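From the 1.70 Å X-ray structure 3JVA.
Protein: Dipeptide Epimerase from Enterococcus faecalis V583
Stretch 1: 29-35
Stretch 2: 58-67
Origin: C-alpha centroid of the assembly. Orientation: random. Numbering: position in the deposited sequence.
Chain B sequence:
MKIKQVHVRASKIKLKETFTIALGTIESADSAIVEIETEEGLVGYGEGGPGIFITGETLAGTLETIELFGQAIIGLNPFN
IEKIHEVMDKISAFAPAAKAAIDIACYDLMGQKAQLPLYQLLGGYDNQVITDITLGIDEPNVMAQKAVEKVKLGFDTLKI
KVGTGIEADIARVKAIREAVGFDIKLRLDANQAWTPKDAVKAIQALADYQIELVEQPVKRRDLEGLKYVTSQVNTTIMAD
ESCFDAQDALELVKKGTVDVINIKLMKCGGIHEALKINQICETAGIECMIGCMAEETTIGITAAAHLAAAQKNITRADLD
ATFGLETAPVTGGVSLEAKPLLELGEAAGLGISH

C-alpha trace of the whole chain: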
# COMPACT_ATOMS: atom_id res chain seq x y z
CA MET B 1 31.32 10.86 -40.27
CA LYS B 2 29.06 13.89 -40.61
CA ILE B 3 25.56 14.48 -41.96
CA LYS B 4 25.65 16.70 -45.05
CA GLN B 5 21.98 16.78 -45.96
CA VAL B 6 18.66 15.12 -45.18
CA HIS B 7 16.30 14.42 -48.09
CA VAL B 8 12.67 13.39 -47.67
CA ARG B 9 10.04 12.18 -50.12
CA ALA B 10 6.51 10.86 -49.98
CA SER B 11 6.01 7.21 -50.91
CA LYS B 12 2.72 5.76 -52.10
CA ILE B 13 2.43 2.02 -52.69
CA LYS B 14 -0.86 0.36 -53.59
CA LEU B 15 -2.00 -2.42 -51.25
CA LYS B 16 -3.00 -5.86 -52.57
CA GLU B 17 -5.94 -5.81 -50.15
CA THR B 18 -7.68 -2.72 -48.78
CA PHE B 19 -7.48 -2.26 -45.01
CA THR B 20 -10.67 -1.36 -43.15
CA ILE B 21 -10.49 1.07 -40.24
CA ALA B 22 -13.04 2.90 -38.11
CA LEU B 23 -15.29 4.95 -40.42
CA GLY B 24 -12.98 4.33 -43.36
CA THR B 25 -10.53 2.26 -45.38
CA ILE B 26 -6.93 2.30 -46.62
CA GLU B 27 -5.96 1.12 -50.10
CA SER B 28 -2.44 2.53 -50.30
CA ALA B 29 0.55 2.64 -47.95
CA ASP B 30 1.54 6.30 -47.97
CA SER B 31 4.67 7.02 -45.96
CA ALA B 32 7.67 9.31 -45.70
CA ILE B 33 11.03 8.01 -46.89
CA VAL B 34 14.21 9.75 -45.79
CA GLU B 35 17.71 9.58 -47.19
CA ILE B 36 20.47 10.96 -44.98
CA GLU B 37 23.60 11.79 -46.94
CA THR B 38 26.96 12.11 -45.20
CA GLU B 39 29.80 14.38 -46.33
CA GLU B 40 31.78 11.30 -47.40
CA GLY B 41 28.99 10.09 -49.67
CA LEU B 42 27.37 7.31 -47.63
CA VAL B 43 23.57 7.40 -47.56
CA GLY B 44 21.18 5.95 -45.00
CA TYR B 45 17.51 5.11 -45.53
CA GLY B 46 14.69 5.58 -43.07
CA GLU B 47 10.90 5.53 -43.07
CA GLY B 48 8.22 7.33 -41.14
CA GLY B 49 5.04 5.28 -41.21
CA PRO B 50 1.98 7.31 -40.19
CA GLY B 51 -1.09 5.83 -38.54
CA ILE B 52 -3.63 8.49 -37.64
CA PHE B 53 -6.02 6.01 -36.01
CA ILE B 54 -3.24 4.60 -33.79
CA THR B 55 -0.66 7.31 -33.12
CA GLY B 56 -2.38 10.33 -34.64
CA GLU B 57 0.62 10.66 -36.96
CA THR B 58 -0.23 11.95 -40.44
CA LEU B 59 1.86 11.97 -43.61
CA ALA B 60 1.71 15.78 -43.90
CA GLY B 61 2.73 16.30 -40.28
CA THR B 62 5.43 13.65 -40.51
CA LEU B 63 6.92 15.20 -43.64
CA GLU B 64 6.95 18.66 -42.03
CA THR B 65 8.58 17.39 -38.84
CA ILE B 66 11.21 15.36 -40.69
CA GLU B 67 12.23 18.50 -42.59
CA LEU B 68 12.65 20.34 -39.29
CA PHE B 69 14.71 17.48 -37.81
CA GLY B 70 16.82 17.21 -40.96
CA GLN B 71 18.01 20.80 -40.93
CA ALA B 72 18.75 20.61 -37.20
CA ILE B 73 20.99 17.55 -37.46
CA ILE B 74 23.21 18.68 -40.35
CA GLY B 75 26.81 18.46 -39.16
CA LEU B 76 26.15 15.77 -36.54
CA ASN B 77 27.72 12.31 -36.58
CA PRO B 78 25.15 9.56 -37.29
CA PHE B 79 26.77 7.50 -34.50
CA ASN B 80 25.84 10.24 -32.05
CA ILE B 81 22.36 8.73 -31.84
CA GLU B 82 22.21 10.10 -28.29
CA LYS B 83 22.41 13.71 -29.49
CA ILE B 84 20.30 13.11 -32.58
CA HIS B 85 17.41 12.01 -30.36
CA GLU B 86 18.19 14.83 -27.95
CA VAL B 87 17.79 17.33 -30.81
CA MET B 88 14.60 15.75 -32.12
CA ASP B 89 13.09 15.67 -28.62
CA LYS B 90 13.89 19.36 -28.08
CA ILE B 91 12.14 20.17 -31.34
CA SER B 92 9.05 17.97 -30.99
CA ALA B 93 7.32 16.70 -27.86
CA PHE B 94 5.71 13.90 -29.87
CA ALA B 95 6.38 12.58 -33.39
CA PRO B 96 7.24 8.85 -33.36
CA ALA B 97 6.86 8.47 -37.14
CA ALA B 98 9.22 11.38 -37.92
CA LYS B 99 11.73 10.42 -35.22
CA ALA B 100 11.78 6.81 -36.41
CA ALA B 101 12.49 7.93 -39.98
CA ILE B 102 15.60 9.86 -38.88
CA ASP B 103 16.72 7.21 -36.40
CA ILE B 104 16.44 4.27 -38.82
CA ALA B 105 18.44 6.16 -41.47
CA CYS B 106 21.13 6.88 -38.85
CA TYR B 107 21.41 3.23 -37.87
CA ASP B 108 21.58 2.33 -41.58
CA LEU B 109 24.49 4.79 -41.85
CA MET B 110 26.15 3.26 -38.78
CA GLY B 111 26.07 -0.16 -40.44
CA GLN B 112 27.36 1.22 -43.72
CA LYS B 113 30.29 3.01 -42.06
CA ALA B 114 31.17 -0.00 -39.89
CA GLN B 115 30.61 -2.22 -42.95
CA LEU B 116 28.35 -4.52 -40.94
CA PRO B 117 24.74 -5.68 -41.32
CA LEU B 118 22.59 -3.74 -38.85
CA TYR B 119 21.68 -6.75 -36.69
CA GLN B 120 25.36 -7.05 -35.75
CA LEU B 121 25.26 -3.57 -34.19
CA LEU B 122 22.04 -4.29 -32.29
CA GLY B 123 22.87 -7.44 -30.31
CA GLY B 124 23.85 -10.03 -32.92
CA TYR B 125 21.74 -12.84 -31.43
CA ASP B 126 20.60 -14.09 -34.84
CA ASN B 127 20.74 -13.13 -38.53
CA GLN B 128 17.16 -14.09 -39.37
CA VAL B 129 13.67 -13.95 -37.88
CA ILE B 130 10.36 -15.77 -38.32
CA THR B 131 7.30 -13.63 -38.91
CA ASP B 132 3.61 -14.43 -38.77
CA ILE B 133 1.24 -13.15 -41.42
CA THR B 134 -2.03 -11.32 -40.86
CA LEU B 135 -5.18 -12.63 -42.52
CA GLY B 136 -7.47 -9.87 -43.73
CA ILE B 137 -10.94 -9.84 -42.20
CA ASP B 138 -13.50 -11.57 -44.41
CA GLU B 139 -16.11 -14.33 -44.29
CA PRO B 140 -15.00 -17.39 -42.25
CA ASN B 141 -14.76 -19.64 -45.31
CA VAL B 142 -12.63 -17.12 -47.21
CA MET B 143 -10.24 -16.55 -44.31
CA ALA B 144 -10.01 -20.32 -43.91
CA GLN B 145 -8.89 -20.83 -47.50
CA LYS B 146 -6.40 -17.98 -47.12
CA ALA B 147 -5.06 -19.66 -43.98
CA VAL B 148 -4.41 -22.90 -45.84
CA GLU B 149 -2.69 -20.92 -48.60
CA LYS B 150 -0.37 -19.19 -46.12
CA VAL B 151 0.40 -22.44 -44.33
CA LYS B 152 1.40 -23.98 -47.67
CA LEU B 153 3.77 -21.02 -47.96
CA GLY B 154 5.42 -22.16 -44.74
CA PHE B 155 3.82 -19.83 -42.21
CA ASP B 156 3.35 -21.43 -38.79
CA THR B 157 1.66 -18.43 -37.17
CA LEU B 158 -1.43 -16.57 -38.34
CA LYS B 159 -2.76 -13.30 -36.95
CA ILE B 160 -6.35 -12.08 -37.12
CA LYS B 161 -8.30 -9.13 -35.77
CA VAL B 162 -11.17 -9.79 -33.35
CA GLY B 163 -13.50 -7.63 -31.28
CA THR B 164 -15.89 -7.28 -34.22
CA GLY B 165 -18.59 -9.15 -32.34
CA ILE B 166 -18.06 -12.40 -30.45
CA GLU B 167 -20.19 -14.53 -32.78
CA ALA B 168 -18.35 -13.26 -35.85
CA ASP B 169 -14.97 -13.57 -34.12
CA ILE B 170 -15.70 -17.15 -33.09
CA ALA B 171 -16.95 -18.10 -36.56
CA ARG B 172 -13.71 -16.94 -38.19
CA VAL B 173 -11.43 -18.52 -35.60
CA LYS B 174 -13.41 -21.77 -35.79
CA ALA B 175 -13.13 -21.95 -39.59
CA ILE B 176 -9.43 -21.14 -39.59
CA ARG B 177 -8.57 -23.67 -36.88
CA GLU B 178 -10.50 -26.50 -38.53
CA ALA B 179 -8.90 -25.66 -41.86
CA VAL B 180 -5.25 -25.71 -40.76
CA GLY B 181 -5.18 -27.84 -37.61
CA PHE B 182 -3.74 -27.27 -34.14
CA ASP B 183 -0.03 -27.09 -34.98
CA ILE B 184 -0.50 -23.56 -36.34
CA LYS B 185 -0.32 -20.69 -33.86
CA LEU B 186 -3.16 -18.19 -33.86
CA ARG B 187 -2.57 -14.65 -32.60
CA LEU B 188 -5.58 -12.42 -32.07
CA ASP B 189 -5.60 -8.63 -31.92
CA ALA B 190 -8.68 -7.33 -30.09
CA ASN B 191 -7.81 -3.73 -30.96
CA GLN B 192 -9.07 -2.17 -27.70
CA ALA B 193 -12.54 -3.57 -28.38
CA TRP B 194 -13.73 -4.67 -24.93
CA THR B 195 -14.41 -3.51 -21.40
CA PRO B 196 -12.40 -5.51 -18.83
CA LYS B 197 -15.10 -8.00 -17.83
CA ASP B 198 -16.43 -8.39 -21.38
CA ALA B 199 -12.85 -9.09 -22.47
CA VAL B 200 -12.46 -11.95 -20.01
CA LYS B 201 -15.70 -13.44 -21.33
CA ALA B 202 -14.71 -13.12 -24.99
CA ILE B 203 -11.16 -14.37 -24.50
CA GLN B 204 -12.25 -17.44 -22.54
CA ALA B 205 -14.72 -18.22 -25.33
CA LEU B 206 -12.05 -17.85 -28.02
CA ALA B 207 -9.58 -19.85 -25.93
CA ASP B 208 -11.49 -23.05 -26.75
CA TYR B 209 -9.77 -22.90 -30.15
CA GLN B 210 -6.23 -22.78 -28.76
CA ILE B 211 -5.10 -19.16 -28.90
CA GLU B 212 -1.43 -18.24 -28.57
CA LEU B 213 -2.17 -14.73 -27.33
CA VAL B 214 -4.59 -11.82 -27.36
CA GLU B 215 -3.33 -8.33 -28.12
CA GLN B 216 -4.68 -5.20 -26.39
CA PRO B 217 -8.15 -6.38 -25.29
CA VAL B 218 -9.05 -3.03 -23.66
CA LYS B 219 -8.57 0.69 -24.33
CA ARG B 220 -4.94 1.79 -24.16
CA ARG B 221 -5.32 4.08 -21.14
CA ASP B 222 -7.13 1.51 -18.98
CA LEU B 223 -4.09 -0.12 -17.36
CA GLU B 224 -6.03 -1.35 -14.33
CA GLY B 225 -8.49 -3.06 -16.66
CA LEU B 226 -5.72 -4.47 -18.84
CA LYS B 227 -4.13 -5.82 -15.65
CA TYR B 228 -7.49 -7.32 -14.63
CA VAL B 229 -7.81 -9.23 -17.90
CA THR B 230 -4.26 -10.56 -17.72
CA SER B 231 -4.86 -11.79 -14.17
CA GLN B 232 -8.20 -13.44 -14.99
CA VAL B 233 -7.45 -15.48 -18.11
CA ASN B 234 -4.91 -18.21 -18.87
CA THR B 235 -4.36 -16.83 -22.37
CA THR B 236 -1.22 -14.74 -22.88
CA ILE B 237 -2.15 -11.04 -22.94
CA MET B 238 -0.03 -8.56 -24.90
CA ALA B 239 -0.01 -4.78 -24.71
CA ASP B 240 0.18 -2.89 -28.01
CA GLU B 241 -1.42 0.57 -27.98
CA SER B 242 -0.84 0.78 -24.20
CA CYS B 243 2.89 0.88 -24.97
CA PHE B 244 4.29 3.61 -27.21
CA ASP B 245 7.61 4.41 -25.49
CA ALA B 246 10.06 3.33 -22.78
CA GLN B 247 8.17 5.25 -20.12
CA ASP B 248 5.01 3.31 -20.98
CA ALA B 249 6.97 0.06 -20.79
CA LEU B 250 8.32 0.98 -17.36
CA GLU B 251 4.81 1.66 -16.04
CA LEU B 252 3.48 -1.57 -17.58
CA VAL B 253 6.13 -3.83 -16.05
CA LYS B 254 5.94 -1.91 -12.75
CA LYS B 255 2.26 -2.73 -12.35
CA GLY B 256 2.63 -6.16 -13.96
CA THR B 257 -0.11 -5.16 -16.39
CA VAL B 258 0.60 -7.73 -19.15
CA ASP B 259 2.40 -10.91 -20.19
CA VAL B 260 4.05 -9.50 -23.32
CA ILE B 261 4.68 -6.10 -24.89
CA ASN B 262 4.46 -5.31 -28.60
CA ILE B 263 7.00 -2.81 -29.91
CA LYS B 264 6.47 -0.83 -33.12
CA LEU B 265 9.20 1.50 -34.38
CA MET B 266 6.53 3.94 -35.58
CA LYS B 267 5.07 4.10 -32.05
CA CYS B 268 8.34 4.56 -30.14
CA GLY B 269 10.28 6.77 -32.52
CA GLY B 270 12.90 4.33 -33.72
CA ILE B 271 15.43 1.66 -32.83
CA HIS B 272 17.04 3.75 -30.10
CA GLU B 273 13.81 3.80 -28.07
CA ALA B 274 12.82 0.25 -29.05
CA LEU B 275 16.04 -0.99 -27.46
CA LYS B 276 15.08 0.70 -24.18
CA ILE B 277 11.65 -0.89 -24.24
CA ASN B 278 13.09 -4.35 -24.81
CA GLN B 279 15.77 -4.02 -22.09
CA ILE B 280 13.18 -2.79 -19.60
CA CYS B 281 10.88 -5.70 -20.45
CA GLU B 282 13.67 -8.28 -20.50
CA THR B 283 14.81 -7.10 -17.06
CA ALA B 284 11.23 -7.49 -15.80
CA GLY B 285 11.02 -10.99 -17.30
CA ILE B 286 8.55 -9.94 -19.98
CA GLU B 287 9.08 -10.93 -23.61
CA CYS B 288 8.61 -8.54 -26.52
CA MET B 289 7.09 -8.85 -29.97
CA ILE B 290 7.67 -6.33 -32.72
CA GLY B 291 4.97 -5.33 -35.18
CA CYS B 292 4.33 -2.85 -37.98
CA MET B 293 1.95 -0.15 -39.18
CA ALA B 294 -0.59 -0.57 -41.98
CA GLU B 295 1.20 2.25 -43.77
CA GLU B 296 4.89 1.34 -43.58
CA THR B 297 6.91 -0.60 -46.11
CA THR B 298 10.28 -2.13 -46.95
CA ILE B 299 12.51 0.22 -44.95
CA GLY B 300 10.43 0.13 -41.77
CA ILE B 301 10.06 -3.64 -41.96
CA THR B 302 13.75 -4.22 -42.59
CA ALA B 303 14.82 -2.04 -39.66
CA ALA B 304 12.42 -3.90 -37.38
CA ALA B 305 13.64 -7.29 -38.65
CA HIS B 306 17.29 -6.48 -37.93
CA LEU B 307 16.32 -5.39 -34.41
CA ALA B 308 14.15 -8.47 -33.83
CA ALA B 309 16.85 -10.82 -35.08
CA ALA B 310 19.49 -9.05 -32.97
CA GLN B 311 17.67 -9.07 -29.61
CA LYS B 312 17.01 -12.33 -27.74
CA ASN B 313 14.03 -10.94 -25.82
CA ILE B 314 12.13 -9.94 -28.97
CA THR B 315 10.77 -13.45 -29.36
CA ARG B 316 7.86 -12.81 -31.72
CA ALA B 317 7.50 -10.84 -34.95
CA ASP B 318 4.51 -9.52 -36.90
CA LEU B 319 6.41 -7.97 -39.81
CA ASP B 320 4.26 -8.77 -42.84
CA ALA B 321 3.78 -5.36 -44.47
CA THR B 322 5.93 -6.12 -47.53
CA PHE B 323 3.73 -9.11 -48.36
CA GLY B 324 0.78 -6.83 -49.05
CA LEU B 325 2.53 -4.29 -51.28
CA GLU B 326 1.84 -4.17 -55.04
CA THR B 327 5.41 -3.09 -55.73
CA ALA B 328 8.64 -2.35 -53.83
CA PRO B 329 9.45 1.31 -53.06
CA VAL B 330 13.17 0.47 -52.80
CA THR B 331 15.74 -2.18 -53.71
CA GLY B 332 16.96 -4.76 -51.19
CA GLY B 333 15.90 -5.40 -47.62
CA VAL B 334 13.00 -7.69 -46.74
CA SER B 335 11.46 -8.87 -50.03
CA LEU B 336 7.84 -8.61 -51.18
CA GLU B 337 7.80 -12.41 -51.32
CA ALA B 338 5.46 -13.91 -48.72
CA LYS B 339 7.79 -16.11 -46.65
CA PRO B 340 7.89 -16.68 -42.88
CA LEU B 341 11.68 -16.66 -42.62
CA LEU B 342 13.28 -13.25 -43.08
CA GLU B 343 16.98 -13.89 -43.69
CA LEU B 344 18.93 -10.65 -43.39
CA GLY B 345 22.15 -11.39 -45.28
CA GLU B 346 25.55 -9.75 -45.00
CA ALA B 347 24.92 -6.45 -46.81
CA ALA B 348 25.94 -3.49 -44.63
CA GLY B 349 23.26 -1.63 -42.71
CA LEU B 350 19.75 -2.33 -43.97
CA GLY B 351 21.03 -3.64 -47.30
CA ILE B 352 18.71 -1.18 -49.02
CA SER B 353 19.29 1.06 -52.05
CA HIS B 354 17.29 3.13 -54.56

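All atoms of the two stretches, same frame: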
# COMPACT_ATOMS: atom_id res chain seq x y z
N ALA B 29 -0.35 2.40 -49.08
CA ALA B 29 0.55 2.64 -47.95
C ALA B 29 1.31 3.91 -48.30
O ALA B 29 2.22 3.89 -49.12
CB ALA B 29 1.51 1.48 -47.79
N ASP B 30 0.90 5.02 -47.70
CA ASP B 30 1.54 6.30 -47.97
C ASP B 30 2.41 6.71 -46.80
O ASP B 30 1.91 7.03 -45.72
CB ASP B 30 0.47 7.35 -48.26
CG ASP B 30 -0.46 6.94 -49.41
OD1 ASP B 30 -0.06 6.07 -50.22
OD2 ASP B 30 -1.57 7.49 -49.52
N SER B 31 3.73 6.69 -47.01
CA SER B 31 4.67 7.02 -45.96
C SER B 31 5.73 8.02 -46.39
O SER B 31 5.79 8.44 -47.55
CB SER B 31 5.38 5.76 -45.48
OG SER B 31 6.04 5.12 -46.56
N ALA B 32 6.58 8.39 -45.44
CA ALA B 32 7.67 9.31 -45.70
C ALA B 32 8.95 8.49 -45.76
O ALA B 32 9.17 7.63 -44.90
CB ALA B 32 7.75 10.35 -44.58
N ILE B 33 9.76 8.71 -46.78
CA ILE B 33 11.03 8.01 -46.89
C ILE B 33 12.14 9.05 -46.85
O ILE B 33 12.11 10.03 -47.58
CB ILE B 33 11.12 7.18 -48.21
CG1 ILE B 33 10.17 5.98 -48.11
CG2 ILE B 33 12.55 6.70 -48.42
CD1 ILE B 33 10.21 5.05 -49.32
N VAL B 34 13.10 8.82 -45.96
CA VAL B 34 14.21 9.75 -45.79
C VAL B 34 15.53 9.14 -46.24
O VAL B 34 15.75 7.93 -46.14
CB VAL B 34 14.36 10.17 -44.31
CG1 VAL B 34 15.52 11.17 -44.16
CG2 VAL B 34 13.07 10.81 -43.82
N GLU B 35 16.39 9.99 -46.76
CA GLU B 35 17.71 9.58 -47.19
C GLU B 35 18.67 10.57 -46.55
O GLU B 35 18.62 11.77 -46.86
CB GLU B 35 17.83 9.63 -48.72
CG GLU B 35 16.92 8.64 -49.43
CD GLU B 35 17.04 8.72 -50.94
OE1 GLU B 35 18.18 8.64 -51.44
OE2 GLU B 35 16.00 8.85 -51.62
N THR B 58 0.24 11.80 -39.07
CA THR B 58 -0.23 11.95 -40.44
C THR B 58 0.97 12.08 -41.38
O THR B 58 2.08 12.40 -40.94
CB THR B 58 -1.10 13.21 -40.60
OG1 THR B 58 -0.30 14.37 -40.32
CG2 THR B 58 -2.27 13.17 -39.62
N LEU B 59 0.76 11.84 -42.66
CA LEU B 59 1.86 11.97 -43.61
C LEU B 59 2.31 13.43 -43.70
O LEU B 59 3.50 13.71 -43.68
CB LEU B 59 1.45 11.46 -44.99
CG LEU B 59 2.53 11.55 -46.08
CD1 LEU B 59 3.74 10.71 -45.69
CD2 LEU B 59 1.95 11.06 -47.40
N ALA B 60 1.36 14.36 -43.79
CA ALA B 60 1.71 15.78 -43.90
C ALA B 60 2.49 16.27 -42.68
O ALA B 60 3.48 16.99 -42.82
CB ALA B 60 0.44 16.62 -44.08
N GLY B 61 2.04 15.88 -41.49
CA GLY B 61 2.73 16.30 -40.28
C GLY B 61 4.09 15.64 -40.17
O GLY B 61 5.07 16.25 -39.72
N THR B 62 4.17 14.38 -40.58
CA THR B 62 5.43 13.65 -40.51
C THR B 62 6.45 14.25 -41.47
O THR B 62 7.63 14.39 -41.12
CB THR B 62 5.20 12.16 -40.84
OG1 THR B 62 4.33 11.61 -39.84
CG2 THR B 62 6.53 11.40 -40.82
N LEU B 63 6.01 14.60 -42.67
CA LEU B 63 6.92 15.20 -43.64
C LEU B 63 7.44 16.54 -43.11
O LEU B 63 8.64 16.81 -43.17
CB LEU B 63 6.21 15.42 -44.98
CG LEU B 63 5.89 14.14 -45.78
CD1 LEU B 63 5.00 14.49 -46.96
CD2 LEU B 63 7.20 13.49 -46.25
N GLU B 64 6.54 17.36 -42.57
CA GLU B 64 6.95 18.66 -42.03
C GLU B 64 7.96 18.51 -40.90
O GLU B 64 8.98 19.20 -40.86
CB GLU B 64 5.73 19.45 -41.54
CG GLU B 64 6.09 20.72 -40.76
CD GLU B 64 4.92 21.65 -40.50
OE1 GLU B 64 3.77 21.17 -40.34
OE2 GLU B 64 5.14 22.88 -40.45
N THR B 65 7.68 17.60 -39.97
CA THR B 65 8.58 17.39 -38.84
C THR B 65 9.93 16.85 -39.28
O THR B 65 10.96 17.30 -38.80
CB THR B 65 7.95 16.42 -37.81
OG1 THR B 65 6.70 16.96 -37.36
CG2 THR B 65 8.87 16.24 -36.61
N ILE B 66 9.94 15.90 -40.22
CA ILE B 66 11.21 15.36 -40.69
C ILE B 66 12.09 16.46 -41.27
O ILE B 66 13.30 16.48 -41.04
CB ILE B 66 10.99 14.26 -41.75
CG1 ILE B 66 10.34 13.03 -41.09
CG2 ILE B 66 12.33 13.88 -42.39
CD1 ILE B 66 10.01 11.92 -42.06
N GLU B 67 11.48 17.39 -42.00
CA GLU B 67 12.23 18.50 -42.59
C GLU B 67 12.87 19.35 -41.49
O GLU B 67 14.01 19.80 -41.63
CB GLU B 67 11.29 19.37 -43.43
CG GLU B 67 10.70 18.66 -44.64
CD GLU B 67 11.61 18.70 -45.85
OE1 GLU B 67 12.80 18.34 -45.73
OE2 GLU B 67 11.12 19.08 -46.94

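Strand 29-35 and the opening turns of helix 59-67 lie side by side, their N-to-C directions only 2° apart and their axes approaching to 8.2 Å. The nearest CA pairs follow the same order along both chains, and the spacing widens toward the C-terminal end: the CA of Ser31 sits 6.2 Å from the CA of Leu59, the CA of Ala32 6.3 Å from the CA of Leu63, and the CA of Val34 8.2 Å from the CA of Ile66. No hydrogen bond crosses between the stretches; the contact is one of apolar shape, burying 272 Å² in all.

The strand alternates its side chains, and this sets the pattern. Ala32 and Val34 point toward the helix, while Ser31 and Ile33 point away from it, the OG of Ser31 being hydrogen-bonded elsewhere in the structure. The helix answers with Leu59, Thr62 and Ile66, whose CA-to-CB bonds point toward the strand, and with Leu63, which starts out sideways but whose end comes nearer.

Ala32 is the hub. Larger helix side chains gather around its single methyl: CB of Ala32 lies 3.6 Å from CD2 of Leu63, 3.7 Å from CD1 of Ile66, 4.1 Å from CG2 of Thr62 and 4.2 Å from CD1 of Leu59. The backbones are close here, and the methyl is a small bump in a hollow lined by four residues spread over two turns of helix.

Leu59, with chi1 t and chi2 p, is the bump at the N-terminal end. Its CD1 presses on the strand backbone itself, 3.4 Å from C of Ser31 and 3.7 Å from N of Ala32, so the fit there is methyl against peptide. Its other methyl, CD2, reaches toward Asp30, 4.1 Å from that residue's CB. Asp30 thus offers its aliphatic carbon to the leucine while the end of its side chain leads away, keeping the carboxylate out of the apolar contact.

Farther along, Val34 meets Ile66, with CG2 of Val34 3.5 Å from CG2 of Ile66. The isoleucine is m at chi1 and t at chi2; its CG2 abuts the valine, while CD1 of Ile66 sits between the two strand side chains, 3.7 Å from CB of Ala32 and 3.7 Å from CG2 of Val34. Two branched side chains fill the wider gap between the backbones at this end.

The helix is held by its own bonds. Thr58 caps its start: OG1 accepts from N of Gly61 at 3.0 Å, with an angle of 152° at the hydrogen, satisfying an amide that has no earlier helical carbonyl to bond. The O of Thr58 accepts both from N of Thr62 at 2.9 Å and from OG1 of Thr62 at 2.6 Å. The hydroxyl of Thr62 is therefore spent within its own stretch, while its methyl CG2 faces Ala32. Regular backbone bonds follow, such as N of Leu63 to O of Leu59 at 2.8 Å, and space the contacting side chains along one face.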